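PDB 6J3F: glutathione S-transferase from Ceriporiopsis subvermispora, which binds glutathione and probably catalyses its reaction with electrophilic substrates, perhaps aromatic ethers as in the related LigE-type etherases. Local coordinates for residues 5-10 and 26-31; 16-21 and 40-45; 72-77 and 87-92. All blocks are in the same frame, centred on the assembly; numbering follows the deposited sequence.

Interaction 1. Residues 5-10 and 26-31. With GSH (glutathione), chain C.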
loop_
_atom_site.group_PDB
_atom_site.type_symbol
_atom_site.label_atom_id
_atom_site.label_comp_id
_atom_site.label_asym_id
_atom_site.label_seq_id
_atom_site.Cartn_x
_atom_site.Cartn_y
_atom_site.Cartn_z
ATOM N N ILE A 5 12.243 -28.717 -8.653
ATOM C CA ILE A 5 11.513 -27.571 -9.177
ATOM C C ILE A 5 12.390 -26.840 -10.184
ATOM O O ILE A 5 13.602 -26.663 -9.982
ATOM C CB ILE A 5 11.060 -26.640 -8.037
ATOM C CG1 ILE A 5 10.054 -27.357 -7.155
ATOM C CG2 ILE A 5 10.433 -25.345 -8.584
ATOM C CD1 ILE A 5 9.679 -26.595 -5.927
ATOM N N GLN A 6 11.782 -26.445 -11.299
ATOM C CA GLN A 6 12.459 -25.659 -12.319
ATOM C C GLN A 6 12.044 -24.202 -12.186
ATOM O O GLN A 6 10.852 -23.874 -12.240
ATOM C CB GLN A 6 12.163 -26.199 -13.714
ATOM C CG GLN A 6 12.807 -27.545 -13.903
ATOM C CD GLN A 6 11.883 -28.491 -14.581
ATOM O OE1 GLN A 6 11.330 -28.169 -15.640
ATOM N NE2 GLN A 6 11.682 -29.670 -13.978
ATOM N N PHE A 7 13.040 -23.345 -12.015
ATOM C CA PHE A 7 12.868 -21.931 -11.740
ATOM C C PHE A 7 13.379 -21.155 -12.947
ATOM O O PHE A 7 14.565 -21.238 -13.284
ATOM C CB PHE A 7 13.625 -21.572 -10.460
ATOM C CG PHE A 7 13.754 -20.108 -10.208
ATOM C CD1 PHE A 7 12.632 -19.295 -10.159
ATOM C CD2 PHE A 7 15.000 -19.548 -9.972
ATOM C CE1 PHE A 7 12.751 -17.942 -9.908
ATOM C CE2 PHE A 7 15.133 -18.196 -9.719
ATOM C CZ PHE A 7 14.009 -17.388 -9.689
ATOM N N TYR A 8 12.486 -20.411 -13.596
ATOM C CA TYR A 8 12.797 -19.707 -14.836
ATOM C C TYR A 8 13.219 -18.277 -14.515
ATOM O O TYR A 8 12.461 -17.537 -13.874
ATOM C CB TYR A 8 11.587 -19.737 -15.770
ATOM C CG TYR A 8 11.222 -21.152 -16.177
ATOM C CD1 TYR A 8 10.632 -22.035 -15.276
ATOM C CD2 TYR A 8 11.485 -21.616 -17.458
ATOM C CE1 TYR A 8 10.316 -23.351 -15.651
ATOM C CE2 TYR A 8 11.148 -22.904 -17.844
ATOM C CZ TYR A 8 10.597 -23.776 -16.938
ATOM O OH TYR A 8 10.293 -25.060 -17.338
ATOM N N ASP A 9 14.426 -17.901 -14.955
ATOM C CA ASP A 9 15.078 -16.638 -14.617
ATOM C C ASP A 9 15.581 -16.004 -15.909
ATOM O O ASP A 9 15.624 -16.650 -16.962
ATOM C CB ASP A 9 16.246 -16.855 -13.621
ATOM C CG ASP A 9 16.548 -15.622 -12.729
ATOM O OD1 ASP A 9 16.228 -14.477 -13.100
ATOM O OD2 ASP A 9 17.151 -15.795 -11.645
ATOM N N ILE A 10 15.960 -14.732 -15.824
ATOM C CA ILE A 10 16.517 -13.964 -16.932
ATOM C C ILE A 10 17.998 -13.723 -16.649
ATOM O O ILE A 10 18.336 -13.088 -15.641
ATOM C CB ILE A 10 15.783 -12.628 -17.121
ATOM C CG1 ILE A 10 14.274 -12.837 -17.155
ATOM C CG2 ILE A 10 16.279 -11.933 -18.363
ATOM C CD1 ILE A 10 13.484 -11.557 -17.324
ATOM N N LYS A 26 13.078 -12.090 -5.863
ATOM C CA LYS A 26 12.077 -12.325 -4.824
ATOM C C LYS A 26 11.810 -13.814 -4.670
ATOM O O LYS A 26 11.814 -14.340 -3.550
ATOM C CB LYS A 26 10.785 -11.568 -5.122
ATOM C CG LYS A 26 10.879 -10.083 -4.861
ATOM C CD LYS A 26 9.548 -9.407 -5.105
ATOM C CE LYS A 26 9.221 -9.356 -6.579
ATOM N NZ LYS A 26 7.814 -8.981 -6.868
ATOM N N THR A 27 11.622 -14.520 -5.801
ATOM C CA THR A 27 11.426 -15.973 -5.776
ATOM C C THR A 27 12.728 -16.723 -5.505
ATOM O O THR A 27 12.697 -17.775 -4.866
ATOM C CB THR A 27 10.804 -16.460 -7.095
ATOM O OG1 THR A 27 9.549 -15.803 -7.306
ATOM C CG2 THR A 27 10.546 -17.968 -7.063
ATOM N N ARG A 28 13.878 -16.214 -5.965
ATOM C CA ARG A 28 15.134 -16.892 -5.653
ATOM C C ARG A 28 15.449 -16.803 -4.166
ATOM O O ARG A 28 15.846 -17.801 -3.552
ATOM C CB ARG A 28 16.285 -16.329 -6.472
ATOM C CG ARG A 28 17.586 -16.995 -6.111
ATOM C CD ARG A 28 18.750 -16.509 -6.944
ATOM N NE ARG A 28 18.604 -16.810 -8.362
ATOM C CZ ARG A 28 18.752 -18.016 -8.907
ATOM N NH1 ARG A 28 19.027 -19.077 -8.158
ATOM N NH2 ARG A 28 18.617 -18.162 -10.218
ATOM N N TYR A 29 15.258 -15.630 -3.555
ATOM C CA TYR A 29 15.313 -15.559 -2.096
ATOM C C TYR A 29 14.293 -16.502 -1.471
ATOM O O TYR A 29 14.574 -17.146 -0.454
ATOM C CB TYR A 29 15.050 -14.134 -1.596
ATOM C CG TYR A 29 16.228 -13.201 -1.539
ATOM C CD1 TYR A 29 17.366 -13.510 -0.792
ATOM C CD2 TYR A 29 16.190 -11.967 -2.190
ATOM C CE1 TYR A 29 18.453 -12.617 -0.722
ATOM C CE2 TYR A 29 17.265 -11.074 -2.119
ATOM C CZ TYR A 29 18.388 -11.405 -1.385
ATOM O OH TYR A 29 19.437 -10.513 -1.329
ATOM N N THR A 30 13.090 -16.577 -2.049
ATOM C CA THR A 30 12.022 -17.357 -1.429
ATOM C C THR A 30 12.371 -18.835 -1.415
ATOM O O THR A 30 12.222 -19.513 -0.392
ATOM C CB THR A 30 10.699 -17.127 -2.159
ATOM O OG1 THR A 30 10.365 -15.727 -2.135
ATOM C CG2 THR A 30 9.581 -17.946 -1.506
ATOM N N LEU A 31 12.870 -19.343 -2.541
ATOM C CA LEU A 31 13.284 -20.740 -2.622
ATOM C C LEU A 31 14.428 -21.030 -1.663
ATOM O O LEU A 31 14.407 -22.031 -0.936
ATOM C CB LEU A 31 13.690 -21.072 -4.057
ATOM C CG LEU A 31 12.505 -21.163 -5.009
ATOM C CD1 LEU A 31 12.962 -21.025 -6.441
ATOM C CD2 LEU A 31 11.794 -22.486 -4.810
HETATM N N1 GSH C . 4.141 -9.188 -10.810
HETATM C CA1 GSH C . 5.224 -9.967 -11.378
HETATM C C1 GSH C . 5.956 -10.713 -10.287
HETATM O O11 GSH C . 6.401 -11.866 -10.527
HETATM O O12 GSH C . 6.085 -10.166 -9.165
HETATM C CB1 GSH C . 6.150 -9.049 -12.176
HETATM C CG1 GSH C . 7.199 -9.876 -12.904
HETATM C CD1 GSH C . 7.949 -9.086 -13.957
HETATM O OE1 GSH C . 7.532 -8.006 -14.348
HETATM N N2 GSH C . 9.058 -9.664 -14.406
HETATM C CA2 GSH C . 9.852 -9.113 -15.490
HETATM C C2 GSH C . 9.523 -9.723 -16.830
HETATM O O2 GSH C . 9.591 -10.930 -16.988
HETATM C CB2 GSH C . 11.334 -9.318 -15.188
HETATM S SG2 GSH C . 11.912 -8.249 -13.842
HETATM N N3 GSH C . 9.162 -8.898 -17.814
HETATM C CA3 GSH C . 8.861 -9.383 -19.151
HETATM C C3 GSH C . 8.830 -8.296 -20.210
HETATM O O31 GSH C . 9.073 -7.105 -19.882
HETATM O O32 GSH C . 8.562 -8.630 -21.390
#
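The first strand and first helix of the thioredoxin-like N-terminal domain meet through Phe7, whose ring extends from strand 5-9 into a buried bay formed by Thr27, Arg28 and Leu31 of helix 22-34. Three helix residues surround the ring. Leu31 CD1 lies over one face, 4.3 Å from the centroid of the Phe7 ring, in a CH-pi contact. Thr27 CG2 comes in obliquely, 3.6 Å from Phe7 CE1. The third neighbour is Arg28: its guanidinium turns one flat side to the rim of the ring, with NH2 3.5 Å from Phe7 CE2, so the cation meets the C-H edge and not the pi face. An alkyl chain that runs straight out from the helix and then bends at chi3 (-63°) brings the group there. Strand and helix run nearly antiparallel (154°), their axes 10.1 Å apart, as expected of the opening half of a beta-alpha-beta unit, which strand 38-42 completes. Beyond the ring, Arg28 NH2 forms a salt bridge to Asp9 OD2 at 3.1 Å, a fairly straight hydrogen bond (156°) received on the anti lone pair of the carboxylate. The same NH2 also bonds Thr40 OG1 of strand 38-42, while Asp9 OD1 takes the hydroxyl of Thr24 and, at 2.7 Å, the backbone N of Ile10; the buried carboxylate is thus held at both oxygens. A leucine in place of Phe7 would probably leave a gap between Thr27 and Leu31 and take away the ring edge against which the guanidinium face lies. Lys26, one helical position before Thr27, leads away from the strand, and its NZ donates to glutathione O12 at 3.1 Å, with Asn23 and Ser86 as further partners of the ammonium.

Interaction 2. Residues 16-21 and 40-45. With GSH (glutathione), chain C; EDO (1,2-ethanediol), chain D.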
loop_
_atom_site.group_PDB
_atom_site.type_symbol
_atom_site.label_atom_id
_atom_site.label_comp_id
_atom_site.label_asym_id
_atom_site.label_seq_id
_atom_site.Cartn_x
_atom_site.Cartn_y
_atom_site.Cartn_z
ATOM N N PRO A 16 28.814 -12.317 -11.931
ATOM C CA PRO A 16 29.158 -13.651 -12.448
ATOM C C PRO A 16 27.997 -14.628 -12.465
ATOM O O PRO A 16 27.807 -15.331 -13.466
ATOM C CB PRO A 16 30.260 -14.121 -11.487
ATOM C CG PRO A 16 30.609 -12.914 -10.614
ATOM C CD PRO A 16 29.929 -11.716 -11.190
ATOM N N ASP A 17 27.212 -14.701 -11.384
ATOM C CA ASP A 17 26.198 -15.750 -11.284
ATOM C C ASP A 17 25.007 -15.532 -12.210
ATOM O O ASP A 17 24.127 -16.397 -12.263
ATOM C CB ASP A 17 25.706 -15.890 -9.842
ATOM C CG ASP A 17 25.098 -14.602 -9.288
ATOM O OD1 ASP A 17 24.747 -13.687 -10.057
ATOM O OD2 ASP A 17 24.953 -14.506 -8.060
ATOM N N LYS A 18 24.947 -14.399 -12.910
ATOM C CA LYS A 18 23.982 -14.056 -13.948
ATOM C C LYS A 18 22.644 -13.582 -13.370
ATOM O O LYS A 18 21.803 -13.106 -14.135
ATOM C CB LYS A 18 23.721 -15.212 -14.938
ATOM C CG LYS A 18 24.965 -15.664 -15.694
ATOM C CD LYS A 18 24.849 -17.110 -16.170
ATOM C CE LYS A 18 23.939 -17.238 -17.385
ATOM N NZ LYS A 18 24.510 -18.138 -18.434
ATOM N N ALA A 19 22.420 -13.674 -12.061
ATOM C CA ALA A 19 21.140 -13.290 -11.476
ATOM C C ALA A 19 21.118 -11.796 -11.172
ATOM O O ALA A 19 21.980 -11.280 -10.453
ATOM C CB ALA A 19 20.859 -14.090 -10.201
ATOM N N TRP A 20 20.113 -11.108 -11.703
ATOM C CA TRP A 20 19.957 -9.673 -11.487
ATOM C C TRP A 20 18.515 -9.229 -11.273
ATOM O O TRP A 20 18.308 -8.157 -10.704
ATOM C CB TRP A 20 20.505 -8.907 -12.682
ATOM C CG TRP A 20 19.708 -9.232 -13.884
ATOM C CD1 TRP A 20 19.892 -10.290 -14.725
ATOM C CD2 TRP A 20 18.561 -8.527 -14.365
ATOM N NE1 TRP A 20 18.938 -10.277 -15.712
ATOM C CE2 TRP A 20 18.115 -9.199 -15.521
ATOM C CE3 TRP A 20 17.874 -7.385 -13.940
ATOM C CZ2 TRP A 20 17.002 -8.773 -16.249
ATOM C CZ3 TRP A 20 16.771 -6.964 -14.657
ATOM C CH2 TRP A 20 16.345 -7.654 -15.803
ATOM N N SER A 21 17.515 -9.985 -11.717
ATOM C CA SER A 21 16.156 -9.465 -11.794
ATOM C C SER A 21 15.602 -9.153 -10.403
ATOM O O SER A 21 15.777 -9.943 -9.468
ATOM C CB SER A 21 15.249 -10.469 -12.500
ATOM O OG SER A 21 13.913 -10.011 -12.533
ATOM N N THR A 40 17.784 -23.539 -11.804
ATOM C CA THR A 40 17.510 -22.380 -12.642
ATOM C C THR A 40 17.642 -22.765 -14.116
ATOM O O THR A 40 18.512 -23.557 -14.489
ATOM C CB THR A 40 18.463 -21.228 -12.313
ATOM O OG1 THR A 40 18.401 -20.921 -10.910
ATOM C CG2 THR A 40 18.101 -19.975 -13.125
ATOM N N ILE A 41 16.753 -22.240 -14.956
ATOM C CA ILE A 41 16.951 -22.313 -16.398
ATOM C C ILE A 41 16.725 -20.925 -16.992
ATOM O O ILE A 41 15.684 -20.301 -16.758
ATOM C CB ILE A 41 16.077 -23.402 -17.063
ATOM C CG1 ILE A 41 14.673 -22.971 -17.384
ATOM C CG2 ILE A 41 15.912 -24.647 -16.168
ATOM C CD1 ILE A 41 13.942 -24.170 -17.869
ATOM N N TRP A 42 17.721 -20.438 -17.732
ATOM C CA TRP A 42 17.819 -19.039 -18.128
ATOM C C TRP A 42 17.088 -18.775 -19.436
ATOM O O TRP A 42 17.274 -19.497 -20.416
ATOM C CB TRP A 42 19.284 -18.632 -18.265
ATOM C CG TRP A 42 20.074 -18.888 -17.030
ATOM C CD1 TRP A 42 20.881 -19.958 -16.788
ATOM C CD2 TRP A 42 20.136 -18.062 -15.854
ATOM N NE1 TRP A 42 21.441 -19.855 -15.534
ATOM C CE2 TRP A 42 20.999 -18.701 -14.940
ATOM C CE3 TRP A 42 19.544 -16.849 -15.486
ATOM C CZ2 TRP A 42 21.293 -18.161 -13.680
ATOM C CZ3 TRP A 42 19.837 -16.315 -14.226
ATOM C CH2 TRP A 42 20.703 -16.973 -13.345
ATOM N N VAL A 43 16.285 -17.715 -19.454
ATOM C CA VAL A 43 15.486 -17.328 -20.610
ATOM C C VAL A 43 15.734 -15.851 -20.893
ATOM O O VAL A 43 15.628 -15.014 -19.985
ATOM C CB VAL A 43 13.985 -17.559 -20.361
ATOM C CG1 VAL A 43 13.207 -17.306 -21.620
ATOM C CG2 VAL A 43 13.727 -18.948 -19.781
ATOM N N GLU A 44 16.056 -15.531 -22.146
ATOM C CA GLU A 44 16.147 -14.143 -22.568
ATOM C C GLU A 44 14.747 -13.551 -22.661
ATOM O O GLU A 44 13.764 -14.269 -22.874
ATOM C CB GLU A 44 16.863 -14.031 -23.925
ATOM C CG GLU A 44 18.210 -14.761 -24.007
ATOM C CD GLU A 44 19.356 -14.006 -23.332
ATOM O OE1 GLU A 44 19.202 -12.797 -23.045
ATOM O OE2 GLU A 44 20.420 -14.621 -23.091
ATOM N N TYR A 45 14.662 -12.229 -22.490
ATOM C CA TYR A 45 13.403 -11.498 -22.560
ATOM C C TYR A 45 12.566 -11.911 -23.764
ATOM O O TYR A 45 11.432 -12.371 -23.576
ATOM C CB TYR A 45 13.634 -9.986 -22.593
ATOM C CG TYR A 45 13.627 -9.285 -21.241
ATOM C CD1 TYR A 45 14.778 -9.207 -20.471
ATOM C CD2 TYR A 45 12.477 -8.668 -20.761
ATOM C CE1 TYR A 45 14.779 -8.557 -19.242
ATOM C CE2 TYR A 45 12.463 -8.007 -19.532
ATOM C CZ TYR A 45 13.616 -7.957 -18.778
ATOM O OH TYR A 45 13.625 -7.302 -17.571
HETATM N N1 GSH C . 4.141 -9.188 -10.810
HETATM C CA1 GSH C . 5.224 -9.967 -11.378
HETATM C C1 GSH C . 5.956 -10.713 -10.287
HETATM O O11 GSH C . 6.401 -11.866 -10.527
HETATM O O12 GSH C . 6.085 -10.166 -9.165
HETATM C CB1 GSH C . 6.150 -9.049 -12.176
HETATM C CG1 GSH C . 7.199 -9.876 -12.904
HETATM C CD1 GSH C . 7.949 -9.086 -13.957
HETATM O OE1 GSH C . 7.532 -8.006 -14.348
HETATM N N2 GSH C . 9.058 -9.664 -14.406
HETATM C CA2 GSH C . 9.852 -9.113 -15.490
HETATM C C2 GSH C . 9.523 -9.723 -16.830
HETATM O O2 GSH C . 9.591 -10.930 -16.988
HETATM C CB2 GSH C . 11.334 -9.318 -15.188
HETATM S SG2 GSH C . 11.912 -8.249 -13.842
HETATM N N3 GSH C . 9.162 -8.898 -17.814
HETATM C CA3 GSH C . 8.861 -9.383 -19.151
HETATM C C3 GSH C . 8.830 -8.296 -20.210
HETATM O O31 GSH C . 9.073 -7.105 -19.882
HETATM O O32 GSH C . 8.562 -8.630 -21.390
HETATM C C1 EDO D . 12.186 -4.280 -14.315
HETATM O O1 EDO D . 11.283 -3.447 -13.583
HETATM C C2 EDO D . 11.360 -5.116 -15.274
HETATM O O2 EDO D . 12.174 -6.158 -15.831
#
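Lys18 leaves its loop with CG opposite the carbonyl carbon (chi1 -61°), and bends at chi3 and chi4 then fold its chain over the indole of Trp42. Lys18 CB covers the six-membered ring, 3.8 Å from Trp42 CH2. Further along, Lys18 CE stands almost exactly above the centroid of the five-membered ring of Trp42, at 4.0 Å, and Lys18 NZ follows at 4.6 Å from that centroid in a cation-pi contact. The indole is clasped from its other face by Thr40 CG2, and Ala19 CB adds an apolar touch 4.3 Å from Trp42 CH2. An Asx turn shapes the loop here: Asp17 OD1 accepts the backbone N of Ala19 at 3.1 Å, while also bonding Thr15 and pairing with Arg220. At the other end, Trp20 holds CG between its backbone N and carbonyl carbon (chi1 64°), which swings the indole toward Tyr45. These two rings meet rim to rim, Trp20 CZ2 lying 3.7 Å from Tyr45 CE1. Tyr45 OH donates to O2 of an ethanediol, probably from the crystallisation liquor, and Tyr45 CE2 lies 3.5 Å from glutathione O31. The Lys18–Trp42 stack joins the loop to the edge strand 38-42, whereas Ser21 is the N-cap of helix 22-34, and this end of the loop, with Tyr45, borders the glutathione site (G-site) of the transferase fold.

Interaction 3. Residues 72-77 and 87-92. With EDO (1,2-ethanediol), chain F.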
loop_
_atom_site.group_PDB
_atom_site.type_symbol
_atom_site.label_atom_id
_atom_site.label_comp_id
_atom_site.label_asym_id
_atom_site.label_seq_id
_atom_site.Cartn_x
_atom_site.Cartn_y
_atom_site.Cartn_z
ATOM N N PRO A 72 9.419 -14.198 -12.592
ATOM C CA PRO A 72 9.745 -15.619 -12.462
ATOM C C PRO A 72 8.568 -16.511 -12.695
ATOM O O PRO A 72 7.440 -16.048 -12.598
ATOM C CB PRO A 72 10.208 -15.739 -11.012
ATOM C CG PRO A 72 9.443 -14.666 -10.302
ATOM C CD PRO A 72 9.262 -13.545 -11.283
ATOM N N VAL A 73 8.857 -17.773 -13.004
ATOM C CA VAL A 73 7.880 -18.852 -13.049
ATOM C C VAL A 73 8.552 -20.090 -12.475
ATOM O O VAL A 73 9.772 -20.251 -12.570
ATOM C CB VAL A 73 7.384 -19.102 -14.486
ATOM C CG1 VAL A 73 6.646 -20.421 -14.605
ATOM C CG2 VAL A 73 6.501 -17.957 -14.939
ATOM N N ILE A 74 7.770 -20.954 -11.835
ATOM C CA ILE A 74 8.295 -22.254 -11.444
ATOM C C ILE A 74 7.382 -23.335 -11.989
ATOM O O ILE A 74 6.168 -23.142 -12.118
ATOM C CB ILE A 74 8.463 -22.416 -9.914
ATOM C CG1 ILE A 74 7.113 -22.338 -9.206
ATOM C CG2 ILE A 74 9.482 -21.411 -9.380
ATOM C CD1 ILE A 74 7.091 -23.019 -7.868
ATOM N N HIS A 75 7.986 -24.478 -12.321
ATOM C CA HIS A 75 7.266 -25.717 -12.586
ATOM C C HIS A 75 7.698 -26.752 -11.563
ATOM O O HIS A 75 8.897 -26.974 -11.369
ATOM C CB HIS A 75 7.520 -26.264 -13.996
ATOM C CG HIS A 75 6.846 -27.579 -14.250
ATOM N ND1 HIS A 75 5.495 -27.685 -14.513
ATOM C CD2 HIS A 75 7.327 -28.846 -14.248
ATOM C CE1 HIS A 75 5.175 -28.958 -14.670
ATOM N NE2 HIS A 75 6.269 -29.682 -14.519
ATOM N N ASP A 76 6.713 -27.396 -10.933
ATOM C CA ASP A 76 6.907 -28.379 -9.868
ATOM C C ASP A 76 6.626 -29.785 -10.397
ATOM O O ASP A 76 5.468 -30.230 -10.380
ATOM C CB ASP A 76 5.981 -28.051 -8.697
ATOM C CG ASP A 76 6.409 -28.708 -7.404
ATOM O OD1 ASP A 76 7.227 -29.651 -7.450
ATOM O OD2 ASP A 76 5.917 -28.274 -6.343
ATOM N N PRO A 77 7.639 -30.528 -10.877
ATOM C CA PRO A 77 7.351 -31.868 -11.420
ATOM C C PRO A 77 6.694 -32.773 -10.403
ATOM O O PRO A 77 5.894 -33.637 -10.777
ATOM C CB PRO A 77 8.734 -32.390 -11.845
ATOM C CG PRO A 77 9.701 -31.616 -11.021
ATOM C CD PRO A 77 9.087 -30.251 -10.848
ATOM N N ALA A 87 4.663 -13.404 -6.033
ATOM C CA ALA A 87 3.751 -13.531 -4.889
ATOM C C ALA A 87 2.911 -14.813 -4.965
ATOM O O ALA A 87 2.655 -15.457 -3.940
ATOM C CB ALA A 87 2.844 -12.303 -4.776
ATOM N N ALA A 88 2.458 -15.191 -6.162
ATOM C CA ALA A 88 1.730 -16.446 -6.299
ATOM C C ALA A 88 2.635 -17.640 -6.036
ATOM O O ALA A 88 2.190 -18.649 -5.473
ATOM C CB ALA A 88 1.098 -16.559 -7.689
ATOM N N ILE A 89 3.903 -17.536 -6.416
ATOM C CA ILE A 89 4.835 -18.624 -6.175
ATOM C C ILE A 89 5.047 -18.821 -4.682
ATOM O O ILE A 89 5.010 -19.957 -4.190
ATOM C CB ILE A 89 6.154 -18.360 -6.920
ATOM C CG1 ILE A 89 5.906 -18.432 -8.428
ATOM C CG2 ILE A 89 7.198 -19.345 -6.472
ATOM C CD1 ILE A 89 7.127 -18.141 -9.306
ATOM N N ALA A 90 5.228 -17.720 -3.931
ATOM C CA ALA A 90 5.373 -17.829 -2.476
ATOM C C ALA A 90 4.146 -18.458 -1.828
ATOM O O ALA A 90 4.280 -19.297 -0.935
ATOM C CB ALA A 90 5.634 -16.461 -1.833
ATOM N N ARG A 91 2.939 -18.041 -2.229
ATOM C CA ARG A 91 1.753 -18.693 -1.682
ATOM C C ARG A 91 1.732 -20.170 -2.060
ATOM O O ARG A 91 1.449 -21.024 -1.215
ATOM C CB ARG A 91 0.476 -17.991 -2.152
ATOM C CG ARG A 91 0.209 -16.646 -1.476
ATOM C CD ARG A 91 -1.071 -15.980 -2.001
ATOM N NE ARG A 91 -1.361 -14.735 -1.294
ATOM C CZ ARG A 91 -0.710 -13.583 -1.481
ATOM N NH1 ARG A 91 0.269 -13.515 -2.369
ATOM N NH2 ARG A 91 -1.035 -12.491 -0.782
ATOM N N TYR A 92 2.062 -20.495 -3.319
ATOM C CA TYR A 92 2.065 -21.895 -3.731
ATOM C C TYR A 92 3.072 -22.708 -2.926
ATOM O O TYR A 92 2.780 -23.838 -2.526
ATOM C CB TYR A 92 2.358 -22.030 -5.223
ATOM C CG TYR A 92 2.690 -23.453 -5.598
ATOM C CD1 TYR A 92 1.678 -24.378 -5.851
ATOM C CD2 TYR A 92 4.015 -23.888 -5.670
ATOM C CE1 TYR A 92 1.974 -25.702 -6.172
ATOM C CE2 TYR A 92 4.324 -25.211 -6.001
ATOM C CZ TYR A 92 3.296 -26.116 -6.245
ATOM O OH TYR A 92 3.592 -27.432 -6.562
HETATM C C1 EDO F . 1.133 -10.512 -1.564
HETATM O O1 EDO F . 0.434 -10.481 -2.809
HETATM C C2 EDO F . 2.638 -10.276 -1.719
HETATM O O2 EDO F . 3.055 -9.087 -1.014
#
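Ile89 and Tyr92, one helical turn apart on helix 86-96, reach toward strand 73-76 in different ways. Ile89 aims its CD1 tip at the strand backbone, 3.8 Å from Ile74 N and 3.9 Å from Val73 CA, with Pro72 CB alongside. The other branch, Ile89 CG2, packs 3.9 Å from Ile74 CD1. Ile74 tucks CG1 between its own backbone N and carbonyl carbon (chi1 64°), and this directs CD1 into the notch between the two helix residues, where it also approaches Tyr92 CD2 at 3.9 Å, neither over the face nor at the edge of the ring. Tyr92 extends past this methyl toward the end of the strand, and its hydroxyl donates to Asp76 OD2 in a very short hydrogen bond of 2.5 Å. The acceptor lies close to the plane of the phenol, whereas the carboxylate stands almost perpendicular to it (85°). Thr79 OG1 also bonds Tyr92 OH, and Tyr97 OH bonds Asp76 OD2, so the buried polar pair has a second partner at each end and the phenol is held at its tip. Pro72, preceded by a cis peptide bond, is the cis-proline characteristic of the thioredoxin fold and touches glutathione. Strand and helix lie 9.1 Å apart between axes and run in roughly the same direction, 29° apart. Strand 73-76 is flanked by strands 5-9 and 81-84, both antiparallel to it, and Ile83 of strand 81-84 touches both Ile89 and Tyr92; on the same side of the sheet, helix 22-34 contributes Thr27, which packs against Pro72 and Ile89.

How the interactions relate
Strand 5-9 is the shared element of the sheet: strand 38-42 of interaction 2 pairs with it in parallel and strand 73-76 of interaction 3 antiparallel. Asp9 O lies 2.8 Å from Val43 N on one flank, Tyr8 N 2.9 Å from Val73 O on the other. Interactions 1 and 3 have centres about 8 Å apart and merge where Phe7 CE1 comes within 3.5 Å of Pro72 CB. Interactions 2 and 3, about 17 Å apart between centres, do not touch. All three border the glutathione: Lys26 holds its O12 carboxylate, Pro72 packs against the same gamma-glutamyl carboxylate, its CD 3.4 Å from glutathione O11, while Tyr45 lies beside the carboxylate at the opposite end.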